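Local atomic coordinates of GCN5-related N-acetyltransferase (Exiguobacterium sibiricum 255-15, PDB entry 3GY9), a protein that binds coenzyme A and probably transfers an acyl group from it to an acceptor that is not known. Residues 94-102 with 121-129. Sequence-based numbering, arbitrary orientation. Where two conformers were deposited one is given.
Sequences GTALLEKIM and PFYQGLGFQ. With COA (coenzyme A), chain B.
Phe122 turns the edge of its ring to the start of helix 93-105, its CZ 3.5 Å from Gly94 O. This helix follows the pyrophosphate-binding loop of the GNAT fold. With CG anti to the backbone N (chi1 172°), the ring lies between coenzyme A and Leu126: coenzyme A CCP sits over the centre of one face, and Leu126 CD1 covers the opposite face nearer the rim. Gly94 N donates to O4A of coenzyme A, while O1A takes two bonds, from Thr95 N and, at 2.6 Å, from Thr95 OG1, an arrangement in which the helix dipole probably helps to stabilise the phosphate charge. Thr95 OG1 also lies in the plane of the Phe122 ring, at its edge.

One turn further on, Leu98 points toward helix 120-125, whose segment axis crosses that of 94-102 at -48°. Its CB meets Leu126 CD1 at 3.5 Å, the two side chains roughly perpendicular; its CD2 lies against Phe122, and its CD1 abuts the edge of the Tyr123 ring. After helix 120-125, Gly127, with positive phi, forms a Schellman motif and leads the chain on to Phe128, packed against strands 76-84 and 138-141. Here Met102, a selenomethionine bent at chi3 (75°), makes an oblique Met-aromatic contact, its SE 5.1 Å from the centroid of the Phe128 ring, and its methyl CE touches Phe128 CE1 at 3.7 Å and Leu126 O at 3.8 Å.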
ATOM      1  N   GLY A  94       8.979  -1.191  -3.385  1.00 21.56           N
ATOM      2  CA  GLY A  94       8.055  -0.306  -2.690  1.00 20.53           C
ATOM      3  C   GLY A  94       7.705   0.893  -3.561  1.00 19.69           C
ATOM      4  O   GLY A  94       6.538   1.323  -3.620  1.00 21.47           O
ATOM      5  N   THR A  95       8.702   1.469  -4.214  1.00 19.36           N
ATOM      6  CA  THR A  95       8.445   2.584  -5.109  1.00 21.20           C
ATOM      7  C   THR A  95       7.475   2.206  -6.219  1.00 21.27           C
ATOM      8  O   THR A  95       6.522   2.935  -6.463  1.00 21.71           O
ATOM      9  CB  THR A  95       9.745   3.156  -5.673  1.00 20.57           C
ATOM     10  OG1 THR A  95      10.548   3.619  -4.584  1.00 21.62           O
ATOM     11  CG2 THR A  95       9.464   4.309  -6.610  1.00 23.50           C
ATOM     12  N   ALA A  96       7.692   1.065  -6.873  1.00 20.61           N
ATOM     13  CA  ALA A  96       6.820   0.657  -7.970  1.00 21.51           C
ATOM     14  C   ALA A  96       5.401   0.408  -7.472  1.00 22.42           C
ATOM     15  O   ALA A  96       4.431   0.782  -8.119  1.00 23.66           O
ATOM     16  CB  ALA A  96       7.347  -0.594  -8.632  1.00 22.83           C
ATOM     17  N   LEU A  97       5.291  -0.210  -6.304  1.00 21.66           N
ATOM     18  CA  LEU A  97       3.996  -0.461  -5.697  1.00 21.95           C
ATOM     19  C   LEU A  97       3.247   0.849  -5.386  1.00 21.56           C
ATOM     20  O   LEU A  97       2.085   1.011  -5.762  1.00 22.96           O
ATOM     21  CB  LEU A  97       4.213  -1.284  -4.437  1.00 23.22           C
ATOM     22  CG  LEU A  97       3.030  -1.657  -3.572  1.00 25.93           C
ATOM     23  CD1 LEU A  97       2.014  -2.522  -4.319  1.00 28.78           C
ATOM     24  CD2 LEU A  97       3.536  -2.386  -2.320  1.00 27.89           C
ATOM     25  N   LEU A  98       3.910   1.781  -4.700  1.00 20.24           N
ATOM     26  CA  LEU A  98       3.273   3.051  -4.369  1.00 21.42           C
ATOM     27  C   LEU A  98       2.919   3.853  -5.601  1.00 20.39           C
ATOM     28  O   LEU A  98       1.863   4.470  -5.652  1.00 21.25           O
ATOM     29  CB  LEU A  98       4.138   3.872  -3.435  1.00 21.51           C
ATOM     30  CG  LEU A  98       3.791   3.753  -1.945  1.00 21.86           C
ATOM     31  CD1 LEU A  98       2.431   4.428  -1.654  1.00 25.03           C
ATOM     32  CD2 LEU A  98       3.751   2.309  -1.492  1.00 22.91           C
ATOM     33  N   GLU A  99       3.786   3.859  -6.601  1.00 21.42           N
ATOM     34  CA  GLU A  99       3.499   4.622  -7.834  1.00 20.94           C
ATOM     35  C   GLU A  99       2.238   4.097  -8.525  1.00 21.40           C
ATOM     36  O   GLU A  99       1.425   4.882  -9.001  1.00 22.59           O
ATOM     37  CB  GLU A  99       4.705   4.658  -8.785  1.00 23.18           C
ATOM     38  CG  GLU A  99       5.810   5.548  -8.243  1.00 25.24           C
ATOM     39  CD  GLU A  99       7.020   5.656  -9.140  1.00 32.01           C
ATOM     40  OE1 GLU A  99       7.166   4.842 -10.082  1.00 38.00           O
ATOM     41  OE2 GLU A  99       7.841   6.562  -8.873  1.00 39.06           O
ATOM     42  N   LYS A 100       2.055   2.782  -8.518  1.00 21.05           N
ATOM     43  CA  LYS A 100       0.853   2.175  -9.077  1.00 21.19           C
ATOM     44  C   LYS A 100      -0.387   2.533  -8.251  1.00 19.97           C
ATOM     45  O   LYS A 100      -1.418   2.947  -8.798  1.00 22.20           O
ATOM     46  CB  LYS A 100       1.012   0.654  -9.178  1.00 23.98           C
ATOM     47  CG  LYS A 100      -0.111  -0.027  -9.935  1.00 25.48           C
ATOM     48  CD  LYS A 100       0.191  -1.499 -10.158  1.00 26.79           C
ATOM     49  CE  LYS A 100      -0.916  -2.187 -10.928  1.00 28.27           C
ATOM     50  NZ  LYS A 100      -0.759  -2.020 -12.416  1.00 33.64           N
ATOM     51  N   ILE A 101      -0.260   2.385  -6.935  1.00 21.39           N
ATOM     52  CA  ILE A 101      -1.340   2.725  -6.016  1.00 21.04           C
ATOM     53  C   ILE A 101      -1.769   4.178  -6.177  1.00 21.13           C
ATOM     54  O   ILE A 101      -2.961   4.488  -6.275  1.00 21.74           O
ATOM     55  CB  ILE A 101      -0.899   2.476  -4.556  1.00 21.06           C
ATOM     56  CG1 ILE A 101      -0.801   0.966  -4.284  1.00 22.39           C
ATOM     57  CG2 ILE A 101      -1.885   3.125  -3.579  1.00 23.76           C
ATOM     58  CD1 ILE A 101      -0.114   0.605  -2.975  1.00 22.21           C
HETATM   59  N   MSE A 102      -0.802   5.085  -6.195  1.00 21.12           N
HETATM   60  CA  MSE A 102      -1.094   6.523  -6.230  1.00 20.17           C
HETATM   61  C   MSE A 102      -1.808   6.878  -7.528  1.00 19.86           C
HETATM   62  O   MSE A 102      -2.818   7.582  -7.540  1.00 20.24           O
HETATM   63  CB  MSE A 102       0.195   7.328  -6.061  1.00 19.75           C
HETATM   64  CG  MSE A 102       0.778   7.114  -4.697  1.00 22.16           C
HETATM   65 SE   MSE A 102       2.621   7.682  -4.589  0.75 28.44          SE
HETATM   66  CE  MSE A 102       2.215   9.339  -4.559  1.00 23.07           C
ATOM     67  N   PRO A 121      11.068   8.813   5.369  1.00 26.43           N
ATOM     68  CA  PRO A 121      11.878   9.152   4.191  1.00 25.75           C
ATOM     69  C   PRO A 121      11.311   8.598   2.872  1.00 23.60           C
ATOM     70  O   PRO A 121      11.268   9.323   1.872  1.00 25.15           O
ATOM     71  CB  PRO A 121      13.221   8.493   4.507  1.00 28.09           C
ATOM     72  CG  PRO A 121      13.278   8.508   6.007  1.00 29.20           C
ATOM     73  CD  PRO A 121      11.888   8.181   6.423  1.00 28.64           C
ATOM     74  N   PHE A 122      10.888   7.338   2.902  1.00 25.99           N
ATOM     75  CA  PHE A 122      10.254   6.706   1.743  1.00 24.15           C
ATOM     76  C   PHE A 122       9.060   7.531   1.267  1.00 23.60           C
ATOM     77  O   PHE A 122       8.979   7.907   0.090  1.00 24.05           O
ATOM     78  CB  PHE A 122       9.823   5.283   2.092  1.00 24.38           C
ATOM     79  CG  PHE A 122       8.989   4.603   1.027  1.00 22.46           C
ATOM     80  CD1 PHE A 122       9.503   4.397  -0.245  1.00 23.85           C
ATOM     81  CD2 PHE A 122       7.715   4.147   1.310  1.00 23.72           C
ATOM     82  CE1 PHE A 122       8.738   3.763  -1.224  1.00 23.48           C
ATOM     83  CE2 PHE A 122       6.971   3.493   0.347  1.00 23.24           C
ATOM     84  CZ  PHE A 122       7.493   3.312  -0.927  1.00 22.92           C
ATOM     85  N   TYR A 123       8.137   7.825   2.183  1.00 22.87           N
ATOM     86  CA  TYR A 123       6.909   8.536   1.798  1.00 23.30           C
ATOM     87  C   TYR A 123       7.158   9.987   1.392  1.00 23.74           C
ATOM     88  O   TYR A 123       6.535  10.479   0.451  1.00 23.54           O
ATOM     89  CB  TYR A 123       5.823   8.380   2.877  1.00 23.40           C
ATOM     90  CG  TYR A 123       5.306   6.955   2.919  1.00 25.73           C
ATOM     91  CD1 TYR A 123       4.595   6.444   1.846  1.00 22.96           C
ATOM     92  CD2 TYR A 123       5.544   6.109   4.010  1.00 28.06           C
ATOM     93  CE1 TYR A 123       4.113   5.160   1.839  1.00 24.68           C
ATOM     94  CE2 TYR A 123       5.064   4.797   4.005  1.00 29.89           C
ATOM     95  CZ  TYR A 123       4.358   4.329   2.907  1.00 27.37           C
ATOM     96  OH  TYR A 123       3.858   3.038   2.834  1.00 31.36           O
ATOM     97  N   GLN A 124       8.080  10.666   2.062  1.00 23.22           N
ATOM     98  CA  GLN A 124       8.411  12.017   1.627  1.00 24.40           C
ATOM     99  C   GLN A 124       9.039  12.023   0.245  1.00 23.91           C
ATOM    100  O   GLN A 124       8.755  12.918  -0.544  1.00 22.60           O
ATOM    101  CB  GLN A 124       9.275  12.751   2.646  1.00 26.82           C
ATOM    102  CG  GLN A 124       8.480  13.045   3.924  1.00 28.77           C
ATOM    103  CD  GLN A 124       8.928  14.289   4.635  1.00 29.63           C
ATOM    104  OE1 GLN A 124       9.134  15.335   4.015  1.00 36.04           O
ATOM    105  NE2 GLN A 124       9.055  14.198   5.956  1.00 29.38           N
ATOM    106  N   GLY A 125       9.848  11.007  -0.066  1.00 25.15           N
ATOM    107  CA  GLY A 125      10.457  10.894  -1.398  1.00 22.89           C
ATOM    108  C   GLY A 125       9.427  10.747  -2.505  1.00 23.82           C
ATOM    109  O   GLY A 125       9.663  11.128  -3.650  1.00 26.23           O
ATOM    110  N   LEU A 126       8.273  10.198  -2.161  1.00 21.49           N
ATOM    111  CA  LEU A 126       7.166  10.070  -3.096  1.00 22.36           C
ATOM    112  C   LEU A 126       6.283  11.330  -3.204  1.00 22.39           C
ATOM    113  O   LEU A 126       5.354  11.375  -4.022  1.00 23.76           O
ATOM    114  CB  LEU A 126       6.299   8.897  -2.688  1.00 21.76           C
ATOM    115  CG  LEU A 126       6.931   7.504  -2.794  1.00 22.23           C
ATOM    116  CD1 LEU A 126       6.077   6.490  -2.031  1.00 24.50           C
ATOM    117  CD2 LEU A 126       7.102   7.084  -4.261  1.00 27.61           C
ATOM    118  N   GLY A 127       6.538  12.316  -2.350  1.00 22.19           N
ATOM    119  CA  GLY A 127       5.819  13.584  -2.394  1.00 21.68           C
ATOM    120  C   GLY A 127       4.862  13.817  -1.239  1.00 20.25           C
ATOM    121  O   GLY A 127       4.282  14.899  -1.142  1.00 22.12           O
ATOM    122  N   PHE A 128       4.689  12.821  -0.362  1.00 20.39           N
ATOM    123  CA  PHE A 128       3.794  12.983   0.798  1.00 20.79           C
ATOM    124  C   PHE A 128       4.331  13.982   1.811  1.00 20.89           C
ATOM    125  O   PHE A 128       5.538  14.103   2.029  1.00 22.80           O
ATOM    126  CB  PHE A 128       3.553  11.673   1.542  1.00 20.78           C
ATOM    127  CG  PHE A 128       2.723  10.692   0.774  1.00 20.07           C
ATOM    128  CD1 PHE A 128       3.315   9.840  -0.146  1.00 23.02           C
ATOM    129  CD2 PHE A 128       1.352  10.626   0.954  1.00 21.98           C
ATOM    130  CE1 PHE A 128       2.548   8.937  -0.876  1.00 24.74           C
ATOM    131  CE2 PHE A 128       0.582   9.723   0.225  1.00 23.82           C
ATOM    132  CZ  PHE A 128       1.187   8.889  -0.695  1.00 21.58           C
ATOM    133  N   GLN A 129       3.395  14.689   2.433  1.00 20.29           N
ATOM    134  CA  GLN A 129       3.701  15.640   3.488  0.50 20.16           C
ATOM    135  C   GLN A 129       3.504  14.982   4.841  1.00 19.32           C
ATOM    136  O   GLN A 129       2.470  14.364   5.094  1.00 20.12           O
ATOM    137  CB  GLN A 129       2.785  16.860   3.394  0.50 20.56           C
ATOM    138  CG  GLN A 129       3.088  17.966   4.416  0.50 21.39           C
ATOM    139  CD  GLN A 129       2.080  19.104   4.364  0.50 22.36           C
ATOM    140  OE1 GLN A 129       1.190  19.117   3.508  0.50 30.43           O
ATOM    141  NE2 GLN A 129       2.208  20.061   5.282  0.50 22.37           N
TER
HETATM  142  N1A COA B 201      13.770  -0.018   5.049  1.00 30.08           N
HETATM  143  C2A COA B 201      13.041   1.156   5.084  1.00 28.24           C
HETATM  144  N3A COA B 201      13.108   2.060   4.042  1.00 27.76           N
HETATM  145  C4A COA B 201      13.898   1.785   2.974  1.00 27.54           C
HETATM  146  C5A COA B 201      14.644   0.610   2.917  1.00 26.91           C
HETATM  147  C6A COA B 201      14.575  -0.299   3.969  1.00 24.49           C
HETATM  148  N6A COA B 201      15.352  -1.373   3.996  1.00 24.99           N
HETATM  149  N7A COA B 201      15.328   0.621   1.746  1.00 30.56           N
HETATM  150  C8A COA B 201      15.037   1.755   1.074  1.00 31.32           C
HETATM  151  N9A COA B 201      14.158   2.485   1.836  1.00 30.39           N
HETATM  152  C1B COA B 201      13.595   3.804   1.531  1.00 30.56           C
HETATM  153  C2B COA B 201      14.659   4.778   1.046  1.00 31.81           C
HETATM  154  O2B COA B 201      14.356   6.078   1.512  1.00 40.62           O
HETATM  155  C3B COA B 201      14.533   4.713  -0.454  1.00 35.31           C
HETATM  156  O3B COA B 201      14.933   5.890  -1.112  1.00 43.21           O
HETATM  157  P3B COA B 201      16.283   5.835  -1.983  1.00 52.45           P
HETATM  158  O7A COA B 201      16.527   7.180  -2.625  1.00 56.29           O
HETATM  159  O8A COA B 201      17.404   5.461  -1.047  1.00 54.90           O
HETATM  160  O9A COA B 201      16.169   4.782  -3.061  1.00 53.49           O
HETATM  161  C4B COA B 201      13.047   4.486  -0.616  1.00 23.01           C
HETATM  162  O4B COA B 201      12.664   3.670   0.475  1.00 29.23           O
HETATM  163  C5B COA B 201      12.675   3.846  -1.956  1.00 23.63           C
HETATM  164  O5B COA B 201      13.348   2.623  -2.099  1.00 15.01           O
HETATM  165  P1A COA B 201      12.604   1.249  -2.536  1.00 14.14           P
HETATM  166  O1A COA B 201      11.618   1.480  -3.638  1.00 13.98           O
HETATM  167  O2A COA B 201      13.715   0.300  -2.844  1.00 15.21           O
HETATM  168  O3A COA B 201      11.913   0.873  -1.146  1.00 15.80           O
HETATM  169  P2A COA B 201      11.488  -0.573  -0.611  1.00 13.17           P
HETATM  170  O4A COA B 201      11.167  -1.547  -1.730  1.00 12.77           O
HETATM  171  O5A COA B 201      12.466  -1.018   0.414  1.00 13.70           O
HETATM  172  O6A COA B 201      10.104  -0.182   0.098  1.00 11.77           O
HETATM  173  CBP COA B 201       9.292   0.177   2.359  1.00 14.44           C
HETATM  174  CCP COA B 201      10.061   0.759   1.170  1.00 14.20           C
HETATM  175  CDP COA B 201       7.839  -0.042   1.951  1.00 13.09           C
HETATM  176  CEP COA B 201       9.353   1.211   3.502  1.00 15.95           C
HETATM  177  CAP COA B 201       9.922  -1.166   2.779  1.00 18.79           C
HETATM  178  OAP COA B 201      11.304  -0.985   3.001  1.00 18.26           O
HETATM  179  C9P COA B 201       9.285  -1.694   4.034  0.50 16.34           C
HETATM  180  O9P COA B 201       8.097  -2.437   3.994  1.00 15.82           O
HETATM  181  N8P COA B 201       9.926  -1.388   5.158  0.50 18.29           N
HETATM  182  C7P COA B 201       9.453  -1.828   6.465  0.50 24.80           C
HETATM  183  C6P COA B 201       9.722  -0.772   7.538  0.50 26.48           C
HETATM  184  C5P COA B 201      11.209  -0.623   7.774  0.50 30.96           C
HETATM  185  O5P COA B 201      12.023  -1.057   6.941  0.50 35.60           O
HETATM  186  N4P COA B 201      11.574  -0.018   8.902  0.50 32.97           N
HETATM  187  C3P COA B 201      12.927   0.449   9.118  0.50 30.07           C
HETATM  188  C2P COA B 201      13.918  -0.699   9.304  0.50 34.62           C
HETATM  189  S1P COA B 201      13.494  -1.862  10.626  0.50 33.78           S